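Local structure of triosephosphate isomerase (Trichomonas vaginalis, 4O4V) at residues Leu27-Val32 / Lys53-Trp58; Lys59-Val65 / Ile87-Leu92; Val142-Ile146 / Ile189-Leu193. The protein probably interconverts D-glyceraldehyde 3-phosphate and dihydroxyacetone phosphate, a step shared by glycolysis and gluconeogenesis, working as a homodimer. All coordinates share one frame. Residue numbers count along the deposited sequence, not the author numbering.

Contact 1 of 3, residues Leu27-Val32 / Lys53-Trp58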
loop_
_atom_site.group_PDB
_atom_site.type_symbol
_atom_site.label_atom_id
_atom_site.label_comp_id
_atom_site.label_asym_id
_atom_site.label_seq_id
_atom_site.Cartn_x
_atom_site.Cartn_y
_atom_site.Cartn_z
ATOM N N LEU A 27 -0.794 -24.729 5.246
ATOM C CA LEU A 27 -1.327 -24.853 3.901
ATOM C C LEU A 27 -0.550 -25.887 3.095
ATOM O O LEU A 27 -1.141 -26.625 2.293
ATOM C CB LEU A 27 -1.278 -23.509 3.169
ATOM C CG LEU A 27 -2.114 -22.376 3.786
ATOM C CD1 LEU A 27 -1.902 -21.074 3.067
ATOM C CD2 LEU A 27 -3.596 -22.735 3.792
ATOM N N ASN A 28 0.769 -25.943 3.260
ATOM C CA ASN A 28 1.576 -26.857 2.490
ATOM C C ASN A 28 1.313 -28.321 2.786
ATOM O O ASN A 28 1.582 -29.173 1.940
ATOM C CB ASN A 28 3.043 -26.536 2.734
ATOM C CG ASN A 28 3.482 -25.301 2.004
ATOM O OD1 ASN A 28 2.741 -24.725 1.207
ATOM N ND2 ASN A 28 4.692 -24.881 2.260
ATOM N N GLY A 29 0.789 -28.646 3.937
ATOM C CA GLY A 29 0.461 -30.021 4.296
ATOM C C GLY A 29 -0.989 -30.405 4.019
ATOM O O GLY A 29 -1.391 -31.549 4.310
ATOM N N ALA A 30 -1.777 -29.505 3.457
ATOM C CA ALA A 30 -3.213 -29.749 3.250
ATOM C C ALA A 30 -3.473 -30.677 2.067
ATOM O O ALA A 30 -2.855 -30.563 1.028
ATOM C CB ALA A 30 -3.921 -28.435 3.032
ATOM N N LYS A 31 -4.371 -31.629 2.262
ATOM C CA LYS A 31 -4.746 -32.554 1.213
ATOM C C LYS A 31 -5.937 -32.006 0.442
ATOM O O LYS A 31 -7.053 -31.938 0.949
ATOM C CB LYS A 31 -5.039 -33.922 1.816
ATOM N N VAL A 32 -5.677 -31.611 -0.795
ATOM C CA VAL A 32 -6.707 -31.063 -1.693
ATOM C C VAL A 32 -7.386 -32.208 -2.429
ATOM O O VAL A 32 -6.726 -33.133 -2.920
ATOM C CB VAL A 32 -6.059 -30.091 -2.701
ATOM C CG1 VAL A 32 -7.078 -29.596 -3.731
ATOM C CG2 VAL A 32 -5.404 -28.923 -1.973
ATOM N N LYS A 53 7.962 -19.867 -0.238
ATOM C CA LYS A 53 7.648 -21.019 0.595
ATOM C C LYS A 53 6.347 -21.743 0.287
ATOM O O LYS A 53 6.203 -22.901 0.661
ATOM C CB LYS A 53 7.653 -20.610 2.048
ATOM C CG LYS A 53 9.012 -20.156 2.519
ATOM C CD LYS A 53 9.008 -19.721 3.984
ATOM C CE LYS A 53 10.410 -19.328 4.476
ATOM N NZ LYS A 53 10.933 -18.098 3.828
ATOM N N LEU A 54 5.393 -21.102 -0.370
ATOM C CA LEU A 54 4.101 -21.738 -0.609
ATOM C C LEU A 54 4.214 -22.828 -1.665
ATOM O O LEU A 54 4.919 -22.675 -2.679
ATOM C CB LEU A 54 3.077 -20.693 -1.072
ATOM C CG LEU A 54 1.655 -21.221 -1.239
ATOM C CD1 LEU A 54 1.054 -21.636 0.130
ATOM C CD2 LEU A 54 0.804 -20.146 -1.912
ATOM N N ARG A 55 3.507 -23.920 -1.425
ATOM C CA ARG A 55 3.354 -25.004 -2.370
ATOM C C ARG A 55 3.150 -24.490 -3.789
ATOM O O ARG A 55 2.315 -23.623 -4.042
ATOM C CB ARG A 55 2.201 -25.906 -1.923
ATOM C CG ARG A 55 0.848 -25.187 -1.756
ATOM C CD ARG A 55 -0.160 -26.021 -1.049
ATOM N NE ARG A 55 -0.560 -27.143 -1.880
ATOM C CZ ARG A 55 -1.215 -28.191 -1.439
ATOM N NH1 ARG A 55 -1.571 -28.267 -0.175
ATOM N NH2 ARG A 55 -1.567 -29.146 -2.284
ATOM N N LYS A 56 3.896 -25.056 -4.733
ATOM C CA LYS A 56 3.962 -24.522 -6.086
ATOM C C LYS A 56 2.769 -24.886 -6.958
ATOM O O LYS A 56 2.645 -24.346 -8.064
ATOM C CB LYS A 56 5.255 -24.987 -6.771
ATOM N N ASP A 57 1.910 -25.783 -6.487
ATOM C CA ASP A 57 0.661 -26.039 -7.187
ATOM C C ASP A 57 -0.421 -24.970 -6.930
ATOM O O ASP A 57 -1.472 -25.010 -7.556
ATOM C CB ASP A 57 0.122 -27.449 -6.884
ATOM C CG ASP A 57 -0.147 -27.719 -5.413
ATOM O OD1 ASP A 57 0.543 -27.168 -4.539
ATOM O OD2 ASP A 57 -1.057 -28.511 -5.108
ATOM N N TRP A 58 -0.181 -24.069 -5.993
ATOM C CA TRP A 58 -1.026 -22.901 -5.761
ATOM C C TRP A 58 -0.269 -21.675 -6.222
ATOM O O TRP A 58 0.946 -21.730 -6.479
ATOM C CB TRP A 58 -1.350 -22.802 -4.290
ATOM C CG TRP A 58 -2.192 -23.903 -3.723
ATOM C CD1 TRP A 58 -2.631 -25.039 -4.352
ATOM C CD2 TRP A 58 -2.751 -23.943 -2.410
ATOM N NE1 TRP A 58 -3.406 -25.783 -3.487
ATOM C CE2 TRP A 58 -3.503 -25.125 -2.282
ATOM C CE3 TRP A 58 -2.675 -23.076 -1.328
ATOM C CZ2 TRP A 58 -4.157 -25.459 -1.103
ATOM C CZ3 TRP A 58 -3.324 -23.396 -0.166
ATOM C CH2 TRP A 58 -4.055 -24.569 -0.050
HETATM O O HOH W 1 -3.007 -31.679 -2.014
#

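Contact 2 of 3, residues Lys59-Val65 / Ile87-Leu92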
loop_
_atom_site.group_PDB
_atom_site.type_symbol
_atom_site.label_atom_id
_atom_site.label_comp_id
_atom_site.label_asym_id
_atom_site.label_seq_id
_atom_site.Cartn_x
_atom_site.Cartn_y
_atom_site.Cartn_z
ATOM N N LYS A 59 -0.950 -20.554 -6.336
ATOM C CA LYS A 59 -0.317 -19.300 -6.750
ATOM C C LYS A 59 -0.540 -18.201 -5.735
ATOM O O LYS A 59 -1.541 -18.178 -5.015
ATOM C CB LYS A 59 -0.849 -18.868 -8.117
ATOM C CG LYS A 59 -0.433 -19.773 -9.263
ATOM C CD LYS A 59 1.023 -19.705 -9.551
ATOM C CE LYS A 59 1.346 -20.531 -10.807
ATOM N NZ LYS A 59 2.790 -20.520 -11.132
ATOM N N VAL A 60 0.402 -17.279 -5.689
ATOM C CA VAL A 60 0.367 -16.118 -4.811
ATOM C C VAL A 60 -0.292 -14.939 -5.516
ATOM O O VAL A 60 -0.154 -14.753 -6.733
ATOM C CB VAL A 60 1.818 -15.797 -4.396
ATOM C CG1 VAL A 60 1.891 -14.567 -3.520
ATOM C CG2 VAL A 60 2.422 -16.953 -3.633
ATOM N N SER A 61 -0.974 -14.099 -4.743
ATOM C CA SER A 61 -1.590 -12.881 -5.231
ATOM C C SER A 61 -1.295 -11.694 -4.343
ATOM O O SER A 61 -1.243 -11.798 -3.119
ATOM C CB SER A 61 -3.117 -13.069 -5.252
ATOM O OG SER A 61 -3.812 -11.956 -5.776
ATOM N N ALA A 62 -1.116 -10.537 -4.978
ATOM C CA ALA A 62 -1.204 -9.283 -4.248
ATOM C C ALA A 62 -2.632 -8.932 -3.904
ATOM O O ALA A 62 -3.591 -9.497 -4.455
ATOM C CB ALA A 62 -0.583 -8.160 -5.070
ATOM N N GLU A 63 -2.810 -7.981 -3.003
ATOM C CA GLU A 63 -4.124 -7.527 -2.554
ATOM C C GLU A 63 -4.564 -6.215 -3.210
ATOM O O GLU A 63 -5.694 -5.760 -3.012
ATOM C CB GLU A 63 -4.178 -7.369 -1.034
ATOM C CG GLU A 63 -4.104 -8.716 -0.284
ATOM C CD GLU A 63 -4.182 -8.565 1.221
ATOM O OE1 GLU A 63 -4.647 -7.531 1.720
ATOM O OE2 GLU A 63 -3.758 -9.538 1.934
ATOM N N ASN A 64 -3.664 -5.621 -3.980
ATOM C CA ASN A 64 -3.859 -4.343 -4.662
ATOM C C ASN A 64 -2.619 -4.098 -5.519
ATOM O O ASN A 64 -1.566 -4.677 -5.242
ATOM C CB ASN A 64 -4.016 -3.203 -3.646
ATOM C CG ASN A 64 -4.314 -1.876 -4.282
ATOM O OD1 ASN A 64 -5.081 -1.801 -5.220
ATOM N ND2 ASN A 64 -3.687 -0.819 -3.759
ATOM N N VAL A 65 -2.721 -3.186 -6.479
ATOM C CA VAL A 65 -1.566 -2.654 -7.217
ATOM C C VAL A 65 -1.898 -1.228 -7.603
ATOM O O VAL A 65 -3.067 -0.824 -7.622
ATOM C CB VAL A 65 -1.239 -3.452 -8.504
ATOM C CG1 VAL A 65 -0.921 -4.879 -8.227
ATOM C CG2 VAL A 65 -2.347 -3.378 -9.525
ATOM N N ILE A 87 5.189 -13.383 -9.157
ATOM C CA ILE A 87 3.779 -13.342 -8.726
ATOM C C ILE A 87 2.924 -12.840 -9.865
ATOM O O ILE A 87 3.265 -11.849 -10.496
ATOM C CB ILE A 87 3.647 -12.445 -7.492
ATOM C CG1 ILE A 87 4.449 -13.041 -6.331
ATOM C CG2 ILE A 87 2.180 -12.248 -7.132
ATOM C CD1 ILE A 87 4.680 -12.094 -5.196
ATOM N N GLU A 88 1.816 -13.527 -10.128
ATOM C CA GLU A 88 1.016 -13.323 -11.321
ATOM C C GLU A 88 -0.383 -12.763 -11.106
ATOM O O GLU A 88 -1.078 -12.524 -12.097
ATOM C CB GLU A 88 0.851 -14.695 -12.075
ATOM C CG GLU A 88 2.079 -15.680 -12.076
ATOM C CD GLU A 88 1.725 -17.135 -12.490
ATOM O OE1 GLU A 88 0.599 -17.371 -13.005
ATOM O OE2 GLU A 88 2.589 -18.035 -12.281
ATOM N N TRP A 89 -0.841 -12.658 -9.862
ATOM C CA TRP A 89 -2.221 -12.314 -9.527
ATOM C C TRP A 89 -2.260 -11.067 -8.672
ATOM O O TRP A 89 -1.381 -10.806 -7.862
ATOM C CB TRP A 89 -2.859 -13.434 -8.715
ATOM C CG TRP A 89 -3.336 -14.623 -9.500
ATOM C CD1 TRP A 89 -2.650 -15.783 -9.707
ATOM C CD2 TRP A 89 -4.591 -14.771 -10.170
ATOM N NE1 TRP A 89 -3.408 -16.645 -10.451
ATOM C CE2 TRP A 89 -4.593 -16.040 -10.766
ATOM C CE3 TRP A 89 -5.707 -13.946 -10.334
ATOM C CZ2 TRP A 89 -5.661 -16.509 -11.518
ATOM C CZ3 TRP A 89 -6.775 -14.401 -11.085
ATOM C CH2 TRP A 89 -6.750 -15.678 -11.655
ATOM N N THR A 90 -3.370 -10.337 -8.805
ATOM C CA THR A 90 -3.761 -9.330 -7.820
ATOM C C THR A 90 -5.269 -9.287 -7.665
ATOM O O THR A 90 -6.020 -9.496 -8.629
ATOM C CB THR A 90 -3.238 -7.911 -8.165
ATOM O OG1 THR A 90 -3.448 -7.029 -7.046
ATOM C CG2 THR A 90 -3.836 -7.353 -9.420
ATOM N N ILE A 91 -5.712 -8.968 -6.458
ATOM C CA ILE A 91 -7.084 -8.502 -6.205
ATOM C C ILE A 91 -7.188 -7.043 -6.586
ATOM O O ILE A 91 -6.232 -6.286 -6.376
ATOM C CB ILE A 91 -7.462 -8.710 -4.721
ATOM C CG1 ILE A 91 -7.321 -10.188 -4.323
ATOM C CG2 ILE A 91 -8.869 -8.207 -4.398
ATOM C CD1 ILE A 91 -7.473 -10.452 -2.838
ATOM N N LEU A 92 -8.340 -6.638 -7.124
ATOM C CA LEU A 92 -8.656 -5.233 -7.387
ATOM C C LEU A 92 -10.058 -4.927 -6.941
ATOM O O LEU A 92 -10.965 -5.739 -7.129
ATOM C CB LEU A 92 -8.551 -4.921 -8.897
ATOM C CG LEU A 92 -7.159 -4.975 -9.513
ATOM C CD1 LEU A 92 -7.255 -4.702 -11.004
ATOM C CD2 LEU A 92 -6.253 -3.981 -8.841
HETATM O O HOH W 2 1.226 -15.920 -8.748
#

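Contact 3 of 3, residues Val142-Ile146 / Ile189-Leu193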
loop_
_atom_site.group_PDB
_atom_site.type_symbol
_atom_site.label_atom_id
_atom_site.label_comp_id
_atom_site.label_asym_id
_atom_site.label_seq_id
_atom_site.Cartn_x
_atom_site.Cartn_y
_atom_site.Cartn_z
ATOM N N VAL A 142 -24.697 -3.278 -9.454
ATOM C CA VAL A 142 -23.622 -4.182 -9.857
ATOM C C VAL A 142 -23.384 -4.076 -11.360
ATOM O O VAL A 142 -22.228 -4.051 -11.816
ATOM C CB VAL A 142 -23.925 -5.593 -9.386
ATOM C CG1 VAL A 142 -22.982 -6.596 -10.028
ATOM C CG2 VAL A 142 -23.873 -5.688 -7.875
ATOM N N SER A 143 -24.433 -3.922 -12.144
ATOM C CA SER A 143 -24.239 -3.744 -13.582
ATOM C C SER A 143 -23.417 -2.500 -13.888
ATOM O O SER A 143 -22.539 -2.539 -14.756
ATOM C CB SER A 143 -25.567 -3.696 -14.331
ATOM O OG SER A 143 -25.367 -3.750 -15.745
ATOM N N ALA A 144 -23.671 -1.386 -13.229
ATOM C CA ALA A 144 -22.886 -0.194 -13.483
ATOM C C ALA A 144 -21.414 -0.455 -13.190
ATOM O O ALA A 144 -20.546 0.013 -13.922
ATOM C CB ALA A 144 -23.405 0.981 -12.646
ATOM N N GLN A 145 -21.124 -1.184 -12.109
ATOM C CA GLN A 145 -19.738 -1.493 -11.772
ATOM C C GLN A 145 -19.091 -2.370 -12.844
ATOM O O GLN A 145 -17.939 -2.140 -13.250
ATOM C CB GLN A 145 -19.657 -2.193 -10.424
ATOM C CG GLN A 145 -20.069 -1.323 -9.245
ATOM C CD GLN A 145 -19.841 -2.023 -7.934
ATOM O OE1 GLN A 145 -20.295 -3.164 -7.741
ATOM N NE2 GLN A 145 -19.114 -1.383 -7.037
ATOM N N ILE A 146 -19.795 -3.412 -13.254
ATOM C CA ILE A 146 -19.258 -4.334 -14.273
ATOM C C ILE A 146 -19.124 -3.626 -15.617
ATOM O O ILE A 146 -18.154 -3.854 -16.343
ATOM C CB ILE A 146 -20.108 -5.599 -14.370
ATOM C CG1 ILE A 146 -20.092 -6.385 -13.046
ATOM C CG2 ILE A 146 -19.659 -6.478 -15.576
ATOM C CD1 ILE A 146 -18.778 -6.996 -12.675
ATOM N N ILE A 189 -24.442 -11.338 -12.701
ATOM C CA ILE A 189 -23.186 -10.942 -13.317
ATOM C C ILE A 189 -22.927 -11.711 -14.627
ATOM O O ILE A 189 -22.515 -11.136 -15.618
ATOM C CB ILE A 189 -22.029 -11.118 -12.309
ATOM C CG1 ILE A 189 -22.191 -10.145 -11.129
ATOM C CG2 ILE A 189 -20.692 -10.903 -13.005
ATOM C CD1 ILE A 189 -21.362 -10.468 -9.937
ATOM N N ARG A 190 -23.167 -13.013 -14.595
ATOM C CA ARG A 190 -22.951 -13.806 -15.805
ATOM C C ARG A 190 -23.830 -13.318 -16.941
ATOM O O ARG A 190 -23.369 -13.243 -18.088
ATOM C CB ARG A 190 -23.179 -15.294 -15.553
ATOM C CG ARG A 190 -22.535 -16.181 -16.623
ATOM C CD ARG A 190 -22.593 -17.670 -16.363
ATOM N NE ARG A 190 -22.086 -17.999 -15.030
ATOM C CZ ARG A 190 -20.804 -18.004 -14.663
ATOM N NH1 ARG A 190 -19.840 -17.774 -15.488
ATOM N NH2 ARG A 190 -20.509 -18.245 -13.374
ATOM N N ASP A 191 -25.068 -12.962 -16.634
ATOM C CA ASP A 191 -25.963 -12.464 -17.677
ATOM C C ASP A 191 -25.556 -11.092 -18.201
ATOM O O ASP A 191 -25.734 -10.804 -19.393
ATOM C CB ASP A 191 -27.397 -12.460 -17.184
ATOM C CG ASP A 191 -27.989 -13.854 -17.094
ATOM O OD1 ASP A 191 -27.433 -14.814 -17.692
ATOM O OD2 ASP A 191 -29.040 -13.971 -16.421
ATOM N N ILE A 192 -25.011 -10.237 -17.353
ATOM C CA ILE A 192 -24.471 -8.967 -17.829
ATOM C C ILE A 192 -23.320 -9.235 -18.816
ATOM O O ILE A 192 -23.241 -8.632 -19.890
ATOM C CB ILE A 192 -23.982 -8.108 -16.657
ATOM C CG1 ILE A 192 -25.156 -7.625 -15.795
ATOM C CG2 ILE A 192 -23.160 -6.924 -17.166
ATOM C CD1 ILE A 192 -24.776 -7.271 -14.370
ATOM N N LEU A 193 -22.391 -10.102 -18.428
ATOM C CA LEU A 193 -21.318 -10.469 -19.340
ATOM C C LEU A 193 -21.880 -10.992 -20.651
ATOM O O LEU A 193 -21.439 -10.593 -21.733
ATOM C CB LEU A 193 -20.390 -11.527 -18.740
ATOM C CG LEU A 193 -19.594 -11.096 -17.512
ATOM C CD1 LEU A 193 -18.780 -12.283 -17.025
ATOM C CD2 LEU A 193 -18.676 -9.914 -17.826
#

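Contact 1 of 3, residues Leu27-Val32 / Lys53-Trp58
Two helix-to-strand loops of the TIM barrel meet here: residues 27-32 round off helix 17-28 before strand 37-41, and residues 53-58 lead from helix 47-53 to strand 59-62. The main bump is the side chain of Arg55, which reaches into the hollow where the chain bends away from the end of helix 17-28. The guanidinium lies with its edge to the carbonyls that line this hollow, and NH1 donates to both Leu27 O (3.0 Å) and Ala30 O (2.9 Å). Asp57, from the same segment, holds it in place: Arg55 NE and Asp57 OD1 form a salt bridge (2.9 Å), and Arg55 NH2 donates to Asp57 OD2 (2.9 Å). Both residues lie in the type I turn from Arg55 to Trp58, which is consistent with their close pairing. A second, smaller projection runs the opposite way. The amide of Asn28 fits against the backbone at the C-terminal end of helix 47-53, with OD1 accepting from Arg55 N (2.9 Å) and ND2 donating to Lys53 O (3.0 Å). Beneath these polar links, the benzo part of Trp58 packs against two apolar groups at different corners, Leu27 CB 3.9 Å from Trp58 CZ3 and Val32 CG2 3.8 Å from Trp58 CZ2, the valine at the ring edge. Helix 240-246 and strand 37-41 enclose the indole further, through Ile242, Val38 and Val40. Where Arg55 and the 30-32 backbone diverge, water 1 fills the gap, accepting from Arg55 NH2 and Val32 N (2.9 Å each) and donating to Ala30 O at 3.2 Å.

Contact 2 of 3, residues Lys59-Val65 / Ile87-Leu92
Ile87 opens the segment by pressing its CG2 to 3.4 Å from Val60 O, while its CD1 packs on Val60 CG1 (4.1 Å). At Glu88 the backbones are still too far apart to bond directly, so water 2 bridges them, donating to Val60 O (2.7 Å) and accepting from Glu88 N (2.8 Å); the carboxylate forms a salt bridge at the surface, Lys59 NZ to Glu88 OE2 2.7 Å. Parallel strand pairing is established from Trp89 on: its O accepts from Ala62 N (2.9 Å), and its side chain shares the barrel-interior face with Ser61. Thr90 points to the other face, beside Ala62, and its CA makes a CA-H...O contact with Ala62 O (3.4 Å). That same oxygen accepts from Ile91 N (3.0 Å). Leu92 CD2 finishes the row against Val65 CG2 (4.0 Å). These are neighbouring strands of the TIM barrel, joined as a beta-alpha-beta unit through helix 79-83. Beyond Ala62 the first segment turns toward the dimer interface, where Glu63 OE1 bonds Gly75 N of the second subunit. Helix 79-83 packs on Ala62, Val65 and Ile87, and strands 37-41 and 121-126 flank the pair.

Contact 3 of 3, residues Val142-Ile146 / Ile189-Leu193
Both segments are fully helical, 142-146 within helix 138-149 and 189-193 within helix 179-197. Their local axes approach to 10.3 Å and run in broadly the same direction, inclined at 47° (signed crossing angle -47°). Backbones come nearest at Ser143 and Ile192, whose CA atoms are 6.7 Å apart. Within each segment an i to i+4 hydrogen bond maintains the helix, from Ile146 N to Val142 O (2.9 Å) and from Leu193 N to Ile189 O (3.0 Å). The seam between the helices is apolar. Val142 and Ile146, one turn apart, point toward the other helix, which answers with Ile189 and, about a turn later, the adjacent Ile192 and Leu193. Near the start of both segments Val142 CG1 meets Ile189 CG1 at 3.8 Å. Ile192 reaches across at the closest backbone approach, its CD1 lying 3.7 Å from Ser143 CA and equally far from Ser143 CB; the hydroxyl of Ser143 bonds Glu147 of its own helix instead. Ile146 is wedged among three partners: its CG2 lies 3.9 Å from Ile192 CG2 and 4.2 Å from Leu193 CD2, and its CD1 is 4.4 Å from Ile189 CG2. The inner side of this seam rests on the barrel wall, with Val142, Ile146 and Ile189 touching Cys126 of strand 121-126, and Ile146 and Leu193 reaching Ile163 of strand 161-165. Such packing of successive outer helices, inclined to each other and seated over adjacent parallel strands, belongs to the helical layer of a TIM barrel.

Contacts 1 and 2 follow directly on one another, since residues 53-58 run straight into 59-65; their centres are about 17 Å apart, and Leu54 CD2 touches Val60 CG2 at 4.0 Å. Contact 3 lies on the opposite side of the chain's centre, its own centre about 33 Å from that of contact 1 and 22 Å from that of contact 2. Together they sample three levels of the barrel: helix-to-strand loops, strand wall and outer helices. In this family the active site sits at the C-terminal ends of the strands, so contact 1 lies at the other end. At contact 3, the Ser143 side chain is about 11 Å from a bound sodium ion.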